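Local coordinates for protein 1-phosphatidylinositol 4,5-bisphosphate phosphodiesterase (Drosophila melanogaster, PDB 6IRB) that belongs to the phosphoinositide phospholipase C-beta family, its modelled chain being almost wholly helical, with one very long helix and a second that folds back along part of it, at residues T10-S13 with L14-K18; Q27-E30 with L31-R35; N70-N73 with S74-Q78; E92-D95 with M96-H100; I201-F204 with S205-V208. The protein carries 2 engineered substitutions. All blocks are in the same frame, centred on the assembly; numbering follows the deposited sequence.

Contact 1: T10-S13 with L14-K18; sequences TLES and LRQEK
Gln16 N reaches two backbone carbonyls: it bonds to Glu12 O at 3.1 Å and only weakly to Ser13 O at 3.2 Å. The first is the usual alpha-helical bond, and the second is a weak bond to the residue three back. At the start of the short helix 11-15, Leu14 N donates to Thr10 O over 2.8 Å with a nearly straight N-H line (170°), and Thr10 holds the N-cap position. Arg15 bends at chi3 (-53°), folding the guanidinium back along the helix until Leu11 O lies over the centre of one face, 3.5 Å above the plane. The NH2 atom of Arg15 then meets Leu11 CG. Glu12 OE1 arrives in the guanidinium plane, at its edge, in a long salt bridge to Arg15 NE; at 3.9 Å the attraction is probably modest, and the carboxylate and guanidinium planes are 78° apart. Beyond this turn the helix is briefly interrupted, and Glu17 N-caps the much longer helix 18-150, its OE2 weakly bonded to Phe20 N.

Contact 2: Q27-E30 with L31-R35; sequences QIKE and LDTLR
Thr33 OG1 donates to Glu30 O at 2.7 Å, a side-chain-to-backbone bond across three residues within the long alpha helix 18-150. The hydroxyl comes from above the carbonyl plane, 53° out of it, and so does not use a lone pair. Its direction is set by chi1 of Thr33 (72°), which holds OG1 between the backbone N and the carbonyl carbon. Leu34 N adds a weak bond to the same Glu30 O. The methyl branch of Thr33, CG2, is crossed at about a right angle by the Lys29 chain, with Lys29 CG 3.8 Å from Thr33 CG2. One layer back, the helical backbone fixes these positions. Asp32 N bonds to Ile28 O at 2.6 Å with an N-H...O angle of 167°, and Leu31 N supplies a second bond to that oxygen at 2.8 Å, approaching from well above the carbonyl plane. The Asp32 side chain runs back beside the same carbonyl, its CG 3.7 Å from Ile28 O.

Contact 3: N70-N73 with S74-Q78; sequences NIKN and SINDQ
Ile75 N donates to Ile71 O at 2.6 Å, and Asn76 N to Lys72 O at 2.8 Å, both backbone steps of the i to i+4 ladder of an alpha helix. The Ile71 bond lies almost on the carbonyl axis, the C=O...N angle being 176°. Ser74 N, by contrast, makes only weak bonds, to Asn70 O and to Ile71 O.

The second class is side chain to backbone. Ser74 OG donates to Ile71 O at 2.8 Å, in the carbonyl plane and on a lone pair, so that this oxygen takes both the Ser74 hydroxyl and the amide of Ile75, with Ser74 N as a weak third donor. Chi1 of Ser74 (79°) swings the hydroxyl back over the preceding turn to make this possible.

Third are approaches without a bond. Asn76 ND2 stands 3.1 Å from Lys72 O but at a poor angle, and Asp77 OD2 lies 3.1 Å from Asn73 O, where both atoms are acceptors and the meeting is probably unfavourable. Ile75 CG2 lies beside two carbonyl oxygens, 3.3 Å from Ile71 O and 3.6 Å from Lys72 O.

All of this lies inside the continuous helix 18-150 as a surface contact, seven of the eight touching residues being exposed; in the next turn Thr79 OG1 bonds to Asn76 O and weakly to Ile75 O.

Contact 4: E92-D95 with M96-H100; sequences EEWD and MLRQH
Leu97 N bonds to Glu93 O at 2.7 Å, and the bond is straight, with an N-H...O angle of 171°. The amides on either side of it also reach four residues back. Met96 N (modelled as selenomethionine) donates to Glu92 O at 3.0 Å, tilted from the carbonyl plane. Arg98 N meets Trp94 O at a longer 3.3 Å, coming from above the carbonyl plane and so not on a lone pair. Gln99 N instead turns weakly to Met96 O, three residues back.

On this frame of helix 18-150 sits an intrahelical cation-pi stack at spacing i to i+4. The Arg98 guanidinium lies flat on the Trp94 ring, centres 4.0 Å apart and planes only 24° from parallel. Arg98 CD adds a CH-pi contact, 3.3 Å from the centroid of the six-membered ring of Trp94. Trp94 CG stands opposite its own amide nitrogen (chi1 -177°), which leans the indole along the helix toward the residue one turn on.

Asp95 OD1, 3.6 Å from Arg98 NH2, may offset part of the charge. This long salt bridge is purely electrostatic, since the oxygen stands well out of the guanidinium plane and no N-H is aimed at it. Further along, His100 O accepts from Ser104 OG.

Contact 5: I201-F204 with S205-V208; sequences IEEF and STDV
Val208 lays its CG1 methyl over one face of the Phe204 ring, 3.5 Å above the plane and offset toward the rim. The contact is CH-pi, Val208 CG1 standing 3.8 Å from the Phe204 ring centroid and 24° off the normal; the nearest pair, Phe204 CZ and Val208 CG1, is 3.6 Å apart. With Phe204 CG roughly opposite its backbone N (chi1 162°), the ring leans toward the following turn. On another side of the helix Glu203 and Asp207 cross obliquely, their carboxylate planes 82° apart. These like charges, Glu203 OE2 and Asp207 OD1, are 4.3 Å apart, which would be mildly unfavourable; Asp207 OD1 also has a long, weak ion pair with Lys210. Hydroxyls fold back onto the backbone: Thr206 OG1 bonds to Glu203 O at 2.8 Å, from the same face as Asp207 N, and Ser205 OG to Ile201 O at 3.2 Å. Ser205 OG also bonds to Lys109 NZ of helix 18-150, against which Ile201 packs on Met112 and Gln116, and Phe204 on Lys109 and Met112.

Overall arrangement
Each contact joins directly consecutive segments, so none closes a loop, and the five follow one another in series without nesting or crossing. Contact 1 belongs to the short helix 11-15; contacts 2, 3 and 4 are strung along helix 18-150, and contact 5 sits near the end of helix 157-210. Centre to centre, contacts 1 and 2 are about 23 Å apart, contacts 2 and 3 about 64 Å, and contacts 3 and 4 about 33 Å. After the turn between the long helices the chain runs back antiparallel, bringing contact 5 to about 23 Å from contact 4, centre to centre, without touching it. Contact 5 ties the two long helices together through Lys109, Met112 and Gln116.

Contact 1: T10-S13 with L14-K18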
loop_
_atom_site.group_PDB
_atom_site.type_symbol
_atom_site.label_atom_id
_atom_site.label_comp_id
_atom_site.label_asym_id
_atom_site.label_seq_id
_atom_site.Cartn_x
_atom_site.Cartn_y
_atom_site.Cartn_z
ATOM N N THR A 10 -35.903 -86.448 -68.151
ATOM C CA THR A 10 -34.556 -86.116 -67.737
ATOM C C THR A 10 -34.617 -85.031 -66.678
ATOM O O THR A 10 -35.595 -84.281 -66.590
ATOM C CB THR A 10 -33.695 -85.666 -68.933
ATOM O OG1 THR A 10 -34.437 -84.762 -69.754
ATOM C CG2 THR A 10 -33.321 -86.864 -69.781
ATOM N N LEU A 11 -33.597 -85.010 -65.821
ATOM C CA LEU A 11 -33.419 -83.872 -64.935
ATOM C C LEU A 11 -33.579 -82.562 -65.706
ATOM O O LEU A 11 -34.227 -81.628 -65.225
ATOM C CB LEU A 11 -32.050 -83.975 -64.262
ATOM C CG LEU A 11 -31.625 -82.988 -63.176
ATOM C CD1 LEU A 11 -32.810 -82.551 -62.363
ATOM C CD2 LEU A 11 -30.574 -83.630 -62.274
ATOM N N GLU A 12 -33.019 -82.489 -66.919
ATOM C CA GLU A 12 -33.173 -81.299 -67.753
ATOM C C GLU A 12 -34.631 -81.022 -68.110
ATOM O O GLU A 12 -35.163 -79.954 -67.798
ATOM C CB GLU A 12 -32.333 -81.435 -69.023
ATOM C CG GLU A 12 -32.393 -80.202 -69.908
ATOM C CD GLU A 12 -31.500 -79.074 -69.435
ATOM O OE1 GLU A 12 -30.532 -79.347 -68.693
ATOM O OE2 GLU A 12 -31.768 -77.910 -69.818
ATOM N N SER A 13 -35.283 -81.961 -68.803
ATOM C CA SER A 13 -36.658 -81.742 -69.257
ATOM C C SER A 13 -37.605 -81.451 -68.097
ATOM O O SER A 13 -38.473 -80.578 -68.203
ATOM C CB SER A 13 -37.158 -82.944 -70.056
ATOM O OG SER A 13 -36.649 -84.158 -69.542
ATOM N N LEU A 14 -37.458 -82.174 -66.984
ATOM C CA LEU A 14 -38.313 -81.920 -65.831
ATOM C C LEU A 14 -38.063 -80.522 -65.304
ATOM O O LEU A 14 -38.998 -79.810 -64.919
ATOM C CB LEU A 14 -38.028 -82.947 -64.742
ATOM C CG LEU A 14 -38.422 -84.388 -65.037
ATOM C CD1 LEU A 14 -37.692 -85.275 -64.059
ATOM C CD2 LEU A 14 -39.916 -84.582 -64.943
ATOM N N ARG A 15 -36.791 -80.119 -65.300
ATOM C CA ARG A 15 -36.368 -78.818 -64.800
ATOM C C ARG A 15 -37.055 -77.695 -65.558
ATOM O O ARG A 15 -37.374 -76.649 -64.980
ATOM C CB ARG A 15 -34.858 -78.687 -64.981
ATOM C CG ARG A 15 -34.126 -77.698 -64.127
ATOM C CD ARG A 15 -32.813 -77.322 -64.828
ATOM N NE ARG A 15 -31.958 -78.450 -65.217
ATOM C CZ ARG A 15 -31.564 -79.460 -64.441
ATOM N NH1 ARG A 15 -31.913 -79.521 -63.164
ATOM N NH2 ARG A 15 -30.790 -80.411 -64.955
ATOM N N GLN A 16 -37.290 -77.899 -66.854
ATOM C CA GLN A 16 -37.839 -76.886 -67.743
ATOM C C GLN A 16 -39.360 -76.870 -67.799
ATOM O O GLN A 16 -39.919 -76.008 -68.489
ATOM C CB GLN A 16 -37.307 -77.086 -69.172
ATOM C CG GLN A 16 -35.793 -77.270 -69.365
ATOM C CD GLN A 16 -34.928 -76.385 -68.485
ATOM O OE1 GLN A 16 -34.788 -76.615 -67.287
ATOM N NE2 GLN A 16 -34.330 -75.366 -69.091
ATOM N N GLU A 17 -40.052 -77.783 -67.118
ATOM C CA GLU A 17 -41.503 -77.740 -67.201
ATOM C C GLU A 17 -41.957 -76.426 -66.595
ATOM O O GLU A 17 -41.426 -75.990 -65.571
ATOM C CB GLU A 17 -42.162 -78.866 -66.417
ATOM C CG GLU A 17 -43.683 -78.706 -66.434
ATOM C CD GLU A 17 -44.348 -79.028 -65.117
ATOM O OE1 GLU A 17 -45.563 -78.772 -64.983
ATOM O OE2 GLU A 17 -43.649 -79.449 -64.184
ATOM N N LYS A 18 -42.932 -75.780 -67.224
ATOM C CA LYS A 18 -43.322 -74.482 -66.698
ATOM C C LYS A 18 -44.072 -74.627 -65.373
ATOM O O LYS A 18 -43.947 -73.759 -64.500
ATOM C CB LYS A 18 -44.103 -73.708 -67.757
ATOM C CG LYS A 18 -43.175 -73.238 -68.891
ATOM C CD LYS A 18 -43.848 -72.301 -69.892
ATOM C CE LYS A 18 -44.440 -71.070 -69.209
ATOM N NZ LYS A 18 -44.674 -69.945 -70.159
#

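Contact 2: Q27-E30 with L31-R35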
loop_
_atom_site.group_PDB
_atom_site.type_symbol
_atom_site.label_atom_id
_atom_site.label_comp_id
_atom_site.label_asym_id
_atom_site.label_seq_id
_atom_site.Cartn_x
_atom_site.Cartn_y
_atom_site.Cartn_z
ATOM N N GLN A 27 -40.751 -69.645 -54.844
ATOM C CA GLN A 27 -39.699 -69.735 -53.835
ATOM C C GLN A 27 -38.866 -68.458 -53.783
ATOM O O GLN A 27 -38.554 -67.954 -52.698
ATOM C CB GLN A 27 -38.807 -70.951 -54.101
ATOM C CG GLN A 27 -39.407 -72.287 -53.664
ATOM C CD GLN A 27 -38.541 -73.489 -54.028
ATOM O OE1 GLN A 27 -37.620 -73.392 -54.840
ATOM N NE2 GLN A 27 -38.831 -74.628 -53.413
ATOM N N ILE A 28 -38.477 -67.928 -54.948
ATOM C CA ILE A 28 -37.624 -66.742 -54.955
ATOM C C ILE A 28 -38.350 -65.568 -54.305
ATOM O O ILE A 28 -37.785 -64.866 -53.456
ATOM C CB ILE A 28 -37.132 -66.412 -56.380
ATOM C CG1 ILE A 28 -38.256 -65.946 -57.306
ATOM C CG2 ILE A 28 -36.476 -67.635 -56.989
ATOM C CD1 ILE A 28 -37.799 -65.049 -58.437
ATOM N N LYS A 29 -39.599 -65.310 -54.716
ATOM C CA LYS A 29 -40.376 -64.258 -54.069
ATOM C C LYS A 29 -40.412 -64.438 -52.558
ATOM O O LYS A 29 -40.215 -63.476 -51.806
ATOM C CB LYS A 29 -41.798 -64.220 -54.623
ATOM C CG LYS A 29 -42.687 -63.210 -53.886
ATOM C CD LYS A 29 -43.149 -62.044 -54.765
ATOM C CE LYS A 29 -43.964 -61.036 -53.951
ATOM N NZ LYS A 29 -45.326 -60.799 -54.520
ATOM N N GLU A 30 -40.563 -65.683 -52.098
ATOM C CA GLU A 30 -40.582 -65.956 -50.665
ATOM C C GLU A 30 -39.287 -65.509 -50.011
ATOM O O GLU A 30 -39.268 -65.173 -48.823
ATOM C CB GLU A 30 -40.810 -67.452 -50.444
ATOM C CG GLU A 30 -41.807 -67.839 -49.364
ATOM C CD GLU A 30 -41.490 -69.206 -48.755
ATOM O OE1 GLU A 30 -40.792 -70.006 -49.412
ATOM O OE2 GLU A 30 -41.944 -69.494 -47.629
ATOM N N LEU A 31 -38.197 -65.511 -50.774
ATOM C CA LEU A 31 -36.869 -65.132 -50.324
ATOM C C LEU A 31 -36.635 -63.643 -50.544
ATOM O O LEU A 31 -35.941 -62.994 -49.753
ATOM C CB LEU A 31 -35.813 -65.950 -51.064
ATOM C CG LEU A 31 -34.358 -65.614 -50.756
ATOM C CD1 LEU A 31 -33.961 -66.254 -49.444
ATOM C CD2 LEU A 31 -33.443 -66.063 -51.868
ATOM N N ASP A 32 -37.179 -63.102 -51.639
ATOM C CA ASP A 32 -37.272 -61.654 -51.775
ATOM C C ASP A 32 -38.041 -61.072 -50.598
ATOM O O ASP A 32 -37.582 -60.127 -49.947
ATOM C CB ASP A 32 -37.942 -61.291 -53.100
ATOM C CG ASP A 32 -36.975 -61.327 -54.265
ATOM O OD1 ASP A 32 -37.435 -61.272 -55.429
ATOM O OD2 ASP A 32 -35.751 -61.411 -54.010
ATOM N N THR A 33 -39.223 -61.627 -50.316
ATOM C CA THR A 33 -40.001 -61.174 -49.165
ATOM C C THR A 33 -39.253 -61.372 -47.849
ATOM O O THR A 33 -39.469 -60.616 -46.898
ATOM C CB THR A 33 -41.353 -61.891 -49.128
ATOM O OG1 THR A 33 -41.167 -63.262 -48.738
ATOM C CG2 THR A 33 -42.106 -61.762 -50.460
ATOM N N LEU A 34 -38.382 -62.379 -47.763
ATOM C CA LEU A 34 -37.560 -62.528 -46.566
ATOM C C LEU A 34 -36.494 -61.446 -46.504
ATOM O O LEU A 34 -36.260 -60.849 -45.445
ATOM C CB LEU A 34 -36.908 -63.902 -46.523
ATOM C CG LEU A 34 -35.947 -63.965 -45.335
ATOM C CD1 LEU A 34 -36.726 -63.844 -44.034
ATOM C CD2 LEU A 34 -35.109 -65.233 -45.346
ATOM N N ARG A 35 -35.832 -61.190 -47.635
ATOM C CA ARG A 35 -34.891 -60.081 -47.716
ATOM C C ARG A 35 -35.581 -58.760 -47.419
ATOM O O ARG A 35 -34.948 -57.824 -46.916
ATOM C CB ARG A 35 -34.265 -60.060 -49.110
ATOM C CG ARG A 35 -33.140 -61.047 -49.274
ATOM C CD ARG A 35 -32.536 -61.013 -50.660
ATOM N NE ARG A 35 -31.747 -62.217 -50.893
ATOM C CZ ARG A 35 -31.068 -62.461 -52.005
ATOM N NH1 ARG A 35 -31.076 -61.573 -52.990
ATOM N NH2 ARG A 35 -30.365 -63.582 -52.125
#

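Contact 3: N70-N73 with S74-Q78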
loop_
_atom_site.group_PDB
_atom_site.type_symbol
_atom_site.label_atom_id
_atom_site.label_comp_id
_atom_site.label_asym_id
_atom_site.label_seq_id
_atom_site.Cartn_x
_atom_site.Cartn_y
_atom_site.Cartn_z
ATOM N N ASN A 70 -19.124 -22.947 -16.131
ATOM C CA ASN A 70 -19.016 -22.736 -14.698
ATOM C C ASN A 70 -17.595 -22.448 -14.231
ATOM O O ASN A 70 -17.425 -21.970 -13.104
ATOM C CB ASN A 70 -19.549 -23.974 -13.974
ATOM C CG ASN A 70 -21.057 -24.050 -13.996
ATOM O OD1 ASN A 70 -21.712 -23.362 -14.778
ATOM N ND2 ASN A 70 -21.618 -24.912 -13.162
ATOM N N ILE A 71 -16.571 -22.697 -15.047
ATOM C CA ILE A 71 -15.241 -22.268 -14.637
ATOM C C ILE A 71 -15.060 -20.788 -14.939
ATOM O O ILE A 71 -14.659 -20.014 -14.062
ATOM C CB ILE A 71 -14.124 -23.140 -15.246
ATOM C CG1 ILE A 71 -13.916 -22.911 -16.741
ATOM C CG2 ILE A 71 -14.416 -24.600 -14.979
ATOM C CD1 ILE A 71 -12.702 -22.052 -17.047
ATOM N N LYS A 72 -15.323 -20.376 -16.186
ATOM C CA LYS A 72 -15.282 -18.953 -16.496
ATOM C C LYS A 72 -16.162 -18.179 -15.521
ATOM O O LYS A 72 -15.746 -17.145 -14.991
ATOM C CB LYS A 72 -15.668 -18.677 -17.959
ATOM C CG LYS A 72 -17.145 -18.763 -18.346
ATOM C CD LYS A 72 -17.371 -18.156 -19.747
ATOM C CE LYS A 72 -18.765 -17.525 -19.905
ATOM N NZ LYS A 72 -18.903 -16.653 -21.118
ATOM N N ASN A 73 -17.368 -18.685 -15.236
ATOM C CA ASN A 73 -18.248 -17.981 -14.309
ATOM C C ASN A 73 -17.628 -17.902 -12.924
ATOM O O ASN A 73 -17.869 -16.937 -12.189
ATOM C CB ASN A 73 -19.614 -18.663 -14.229
ATOM C CG ASN A 73 -20.651 -17.802 -13.529
ATOM O OD1 ASN A 73 -20.839 -16.632 -13.867
ATOM N ND2 ASN A 73 -21.319 -18.375 -12.535
ATOM N N SER A 74 -16.831 -18.901 -12.551
ATOM C CA SER A 74 -16.198 -18.894 -11.240
ATOM C C SER A 74 -14.893 -18.106 -11.266
ATOM O O SER A 74 -14.720 -17.171 -10.481
ATOM C CB SER A 74 -15.938 -20.324 -10.771
ATOM O OG SER A 74 -14.781 -20.825 -11.407
ATOM N N ILE A 75 -13.949 -18.507 -12.128
ATOM C CA ILE A 75 -12.695 -17.763 -12.270
ATOM C C ILE A 75 -12.950 -16.264 -12.450
ATOM O O ILE A 75 -12.284 -15.434 -11.822
ATOM C CB ILE A 75 -11.808 -18.361 -13.378
ATOM C CG1 ILE A 75 -10.337 -18.046 -13.069
ATOM C CG2 ILE A 75 -12.188 -17.871 -14.767
ATOM C CD1 ILE A 75 -9.779 -18.758 -11.843
ATOM N N ASN A 76 -13.902 -15.888 -13.318
ATOM C CA ASN A 76 -14.175 -14.464 -13.515
ATOM C C ASN A 76 -14.627 -13.826 -12.210
ATOM O O ASN A 76 -14.306 -12.664 -11.928
ATOM C CB ASN A 76 -15.227 -14.242 -14.606
ATOM C CG ASN A 76 -14.727 -14.613 -15.993
ATOM O OD1 ASN A 76 -13.524 -14.742 -16.217
ATOM N ND2 ASN A 76 -15.652 -14.775 -16.933
ATOM N N ASP A 77 -15.383 -14.572 -11.406
ATOM C CA ASP A 77 -15.735 -14.111 -10.069
ATOM C C ASP A 77 -14.500 -14.098 -9.171
ATOM O O ASP A 77 -14.220 -13.104 -8.488
ATOM C CB ASP A 77 -16.825 -15.017 -9.486
ATOM C CG ASP A 77 -18.209 -14.703 -10.031
ATOM O OD1 ASP A 77 -18.359 -13.678 -10.730
ATOM O OD2 ASP A 77 -19.143 -15.496 -9.775
ATOM N N GLN A 78 -13.750 -15.208 -9.172
ATOM C CA GLN A 78 -12.485 -15.314 -8.446
ATOM C C GLN A 78 -11.460 -14.245 -8.813
ATOM O O GLN A 78 -10.677 -13.828 -7.949
ATOM C CB GLN A 78 -11.866 -16.688 -8.702
ATOM C CG GLN A 78 -12.541 -17.841 -7.993
ATOM C CD GLN A 78 -11.616 -19.037 -7.857
ATOM O OE1 GLN A 78 -10.512 -19.047 -8.408
ATOM N NE2 GLN A 78 -12.047 -20.038 -7.097
#

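Contact 4: E92-D95 with M96-H100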
loop_
_atom_site.group_PDB
_atom_site.type_symbol
_atom_site.label_atom_id
_atom_site.label_comp_id
_atom_site.label_asym_id
_atom_site.label_seq_id
_atom_site.Cartn_x
_atom_site.Cartn_y
_atom_site.Cartn_z
ATOM N N GLU A 92 -5.246 0.640 2.305
ATOM C CA GLU A 92 -4.494 0.304 3.509
ATOM C C GLU A 92 -3.105 0.952 3.515
ATOM O O GLU A 92 -2.741 1.596 4.503
ATOM C CB GLU A 92 -4.419 -1.221 3.640
ATOM C CG GLU A 92 -5.689 -1.825 4.256
ATOM C CD GLU A 92 -5.549 -3.295 4.611
ATOM O OE1 GLU A 92 -6.354 -3.794 5.426
ATOM O OE2 GLU A 92 -4.640 -3.954 4.069
ATOM N N GLU A 93 -2.315 0.780 2.442
ATOM C CA GLU A 93 -1.036 1.493 2.348
ATOM C C GLU A 93 -1.260 3.006 2.328
ATOM O O GLU A 93 -0.661 3.745 3.119
ATOM C CB GLU A 93 -0.234 1.052 1.107
ATOM C CG GLU A 93 -0.461 1.893 -0.178
ATOM C CD GLU A 93 0.501 1.619 -1.314
ATOM O OE1 GLU A 93 0.400 2.320 -2.347
ATOM O OE2 GLU A 93 1.348 0.714 -1.185
ATOM N N TRP A 94 -2.129 3.485 1.432
ATOM C CA TRP A 94 -2.344 4.917 1.297
ATOM C C TRP A 94 -2.920 5.490 2.573
ATOM O O TRP A 94 -2.568 6.599 2.986
ATOM C CB TRP A 94 -3.286 5.186 0.134
ATOM C CG TRP A 94 -3.504 6.630 -0.124
ATOM C CD1 TRP A 94 -2.639 7.492 -0.721
ATOM C CD2 TRP A 94 -4.665 7.398 0.221
ATOM N NE1 TRP A 94 -3.192 8.748 -0.783
ATOM C CE2 TRP A 94 -4.437 8.717 -0.214
ATOM C CE3 TRP A 94 -5.878 7.095 0.848
ATOM C CZ2 TRP A 94 -5.375 9.732 -0.047
ATOM C CZ3 TRP A 94 -6.808 8.104 1.015
ATOM C CH2 TRP A 94 -6.551 9.408 0.571
ATOM N N ASP A 95 -3.790 4.724 3.224
ATOM C CA ASP A 95 -4.402 5.168 4.464
ATOM C C ASP A 95 -3.326 5.361 5.517
ATOM O O ASP A 95 -3.232 6.412 6.165
ATOM C CB ASP A 95 -5.411 4.111 4.926
ATOM C CG ASP A 95 -6.850 4.498 4.652
ATOM O OD1 ASP A 95 -7.086 5.412 3.829
ATOM O OD2 ASP A 95 -7.744 3.858 5.253
HETATM N N MSE A 96 -2.498 4.344 5.681
HETATM C CA MSE A 96 -1.450 4.324 6.664
HETATM C C MSE A 96 -0.387 5.360 6.352
HETATM O O MSE A 96 0.004 6.123 7.232
HETATM C CB MSE A 96 -0.873 2.922 6.730
HETATM C CG MSE A 96 0.368 2.793 7.527
HETATM SE SE MSE A 96 0.571 0.940 8.089
HETATM C CE MSE A 96 2.126 1.265 9.058
ATOM N N LEU A 97 0.112 5.363 5.114
ATOM C CA LEU A 97 1.182 6.290 4.760
ATOM C C LEU A 97 0.828 7.714 5.160
ATOM O O LEU A 97 1.659 8.429 5.734
ATOM C CB LEU A 97 1.485 6.214 3.260
ATOM C CG LEU A 97 2.257 4.986 2.776
ATOM C CD1 LEU A 97 2.840 5.203 1.391
ATOM C CD2 LEU A 97 3.379 4.688 3.760
ATOM N N ARG A 98 -0.412 8.138 4.875
ATOM C CA ARG A 98 -0.859 9.478 5.257
ATOM C C ARG A 98 -0.659 9.753 6.742
ATOM O O ARG A 98 -0.274 10.864 7.125
ATOM C CB ARG A 98 -2.319 9.691 4.863
ATOM C CG ARG A 98 -2.500 9.865 3.367
ATOM C CD ARG A 98 -3.937 9.690 2.922
ATOM N NE ARG A 98 -4.786 9.037 3.908
ATOM C CZ ARG A 98 -6.018 9.442 4.192
ATOM N NH1 ARG A 98 -6.523 10.498 3.568
ATOM N NH2 ARG A 98 -6.743 8.802 5.101
ATOM N N GLN A 99 -0.913 8.764 7.598
ATOM C CA GLN A 99 -0.676 8.991 9.018
ATOM C C GLN A 99 0.812 9.090 9.317
ATOM O O GLN A 99 1.246 10.006 10.027
ATOM C CB GLN A 99 -1.335 7.923 9.883
ATOM C CG GLN A 99 -1.317 8.384 11.320
ATOM C CD GLN A 99 -2.463 9.305 11.662
ATOM O OE1 GLN A 99 -3.033 9.962 10.790
ATOM N NE2 GLN A 99 -2.727 9.451 12.950
ATOM N N HIS A 100 1.605 8.141 8.803
ATOM C CA HIS A 100 3.057 8.260 8.881
ATOM C C HIS A 100 3.534 9.671 8.600
ATOM O O HIS A 100 4.211 10.288 9.428
ATOM C CB HIS A 100 3.719 7.286 7.901
ATOM C CG HIS A 100 3.769 5.873 8.390
ATOM N ND1 HIS A 100 3.058 5.439 9.490
ATOM C CD2 HIS A 100 4.487 4.808 7.959
ATOM C CE1 HIS A 100 3.329 4.166 9.709
ATOM N NE2 HIS A 100 4.192 3.758 8.794
#

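Contact 5: I201-F204 with S205-V208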
loop_
_atom_site.group_PDB
_atom_site.type_symbol
_atom_site.label_atom_id
_atom_site.label_comp_id
_atom_site.label_asym_id
_atom_site.label_seq_id
_atom_site.Cartn_x
_atom_site.Cartn_y
_atom_site.Cartn_z
ATOM N N ILE A 201 10.694 28.498 12.309
ATOM C CA ILE A 201 9.307 28.032 12.260
ATOM C C ILE A 201 8.691 28.345 10.904
ATOM O O ILE A 201 8.182 27.462 10.201
ATOM C CB ILE A 201 8.491 28.686 13.389
ATOM C CG1 ILE A 201 8.964 28.205 14.761
ATOM C CG2 ILE A 201 6.989 28.508 13.167
ATOM C CD1 ILE A 201 8.832 29.246 15.851
ATOM N N GLU A 202 8.714 29.628 10.539
ATOM C CA GLU A 202 8.200 30.087 9.258
ATOM C C GLU A 202 8.755 29.257 8.112
ATOM O O GLU A 202 8.001 28.691 7.315
ATOM C CB GLU A 202 8.577 31.557 9.097
ATOM C CG GLU A 202 8.535 32.113 7.697
ATOM C CD GLU A 202 9.371 33.382 7.575
ATOM O OE1 GLU A 202 9.611 34.057 8.606
ATOM O OE2 GLU A 202 9.797 33.693 6.444
ATOM N N GLU A 203 10.082 29.146 8.039
ATOM C CA GLU A 203 10.701 28.385 6.961
ATOM C C GLU A 203 10.329 26.911 7.033
ATOM O O GLU A 203 10.058 26.284 6.003
ATOM C CB GLU A 203 12.211 28.566 6.987
ATOM C CG GLU A 203 12.860 27.978 5.774
ATOM C CD GLU A 203 13.611 29.023 5.004
ATOM O OE1 GLU A 203 14.058 30.003 5.641
ATOM O OE2 GLU A 203 13.721 28.879 3.765
ATOM N N PHE A 204 10.350 26.327 8.232
ATOM C CA PHE A 204 9.975 24.922 8.354
ATOM C C PHE A 204 8.554 24.694 7.861
ATOM O O PHE A 204 8.286 23.726 7.141
ATOM C CB PHE A 204 10.102 24.427 9.796
ATOM C CG PHE A 204 9.341 23.139 10.063
ATOM C CD1 PHE A 204 9.942 21.907 9.825
ATOM C CD2 PHE A 204 8.033 23.157 10.537
ATOM C CE1 PHE A 204 9.263 20.718 10.062
ATOM C CE2 PHE A 204 7.349 21.970 10.767
ATOM C CZ PHE A 204 7.965 20.753 10.534
ATOM N N SER A 205 7.625 25.564 8.256
ATOM C CA SER A 205 6.245 25.421 7.807
ATOM C C SER A 205 6.159 25.462 6.280
ATOM O O SER A 205 5.636 24.531 5.658
ATOM C CB SER A 205 5.372 26.494 8.468
ATOM O OG SER A 205 5.259 26.263 9.870
ATOM N N THR A 206 6.599 26.564 5.656
ATOM C CA THR A 206 6.640 26.615 4.191
ATOM C C THR A 206 7.273 25.362 3.588
ATOM O O THR A 206 6.783 24.832 2.584
ATOM C CB THR A 206 7.384 27.857 3.698
ATOM O OG1 THR A 206 8.788 27.721 3.958
ATOM C CG2 THR A 206 6.835 29.120 4.356
ATOM N N ASP A 207 8.381 24.889 4.174
ATOM C CA ASP A 207 9.115 23.756 3.606
ATOM C C ASP A 207 8.295 22.472 3.615
ATOM O O ASP A 207 8.391 21.667 2.681
ATOM C CB ASP A 207 10.433 23.552 4.348
ATOM C CG ASP A 207 11.551 24.415 3.792
ATOM O OD1 ASP A 207 11.259 25.442 3.134
ATOM O OD2 ASP A 207 12.728 24.059 4.011
ATOM N N VAL A 208 7.513 22.238 4.672
ATOM C CA VAL A 208 6.654 21.052 4.688
ATOM C C VAL A 208 5.502 21.216 3.696
ATOM O O VAL A 208 5.339 20.395 2.784
ATOM C CB VAL A 208 6.173 20.718 6.121
ATOM C CG1 VAL A 208 7.366 20.436 7.032
ATOM C CG2 VAL A 208 5.276 21.793 6.744
#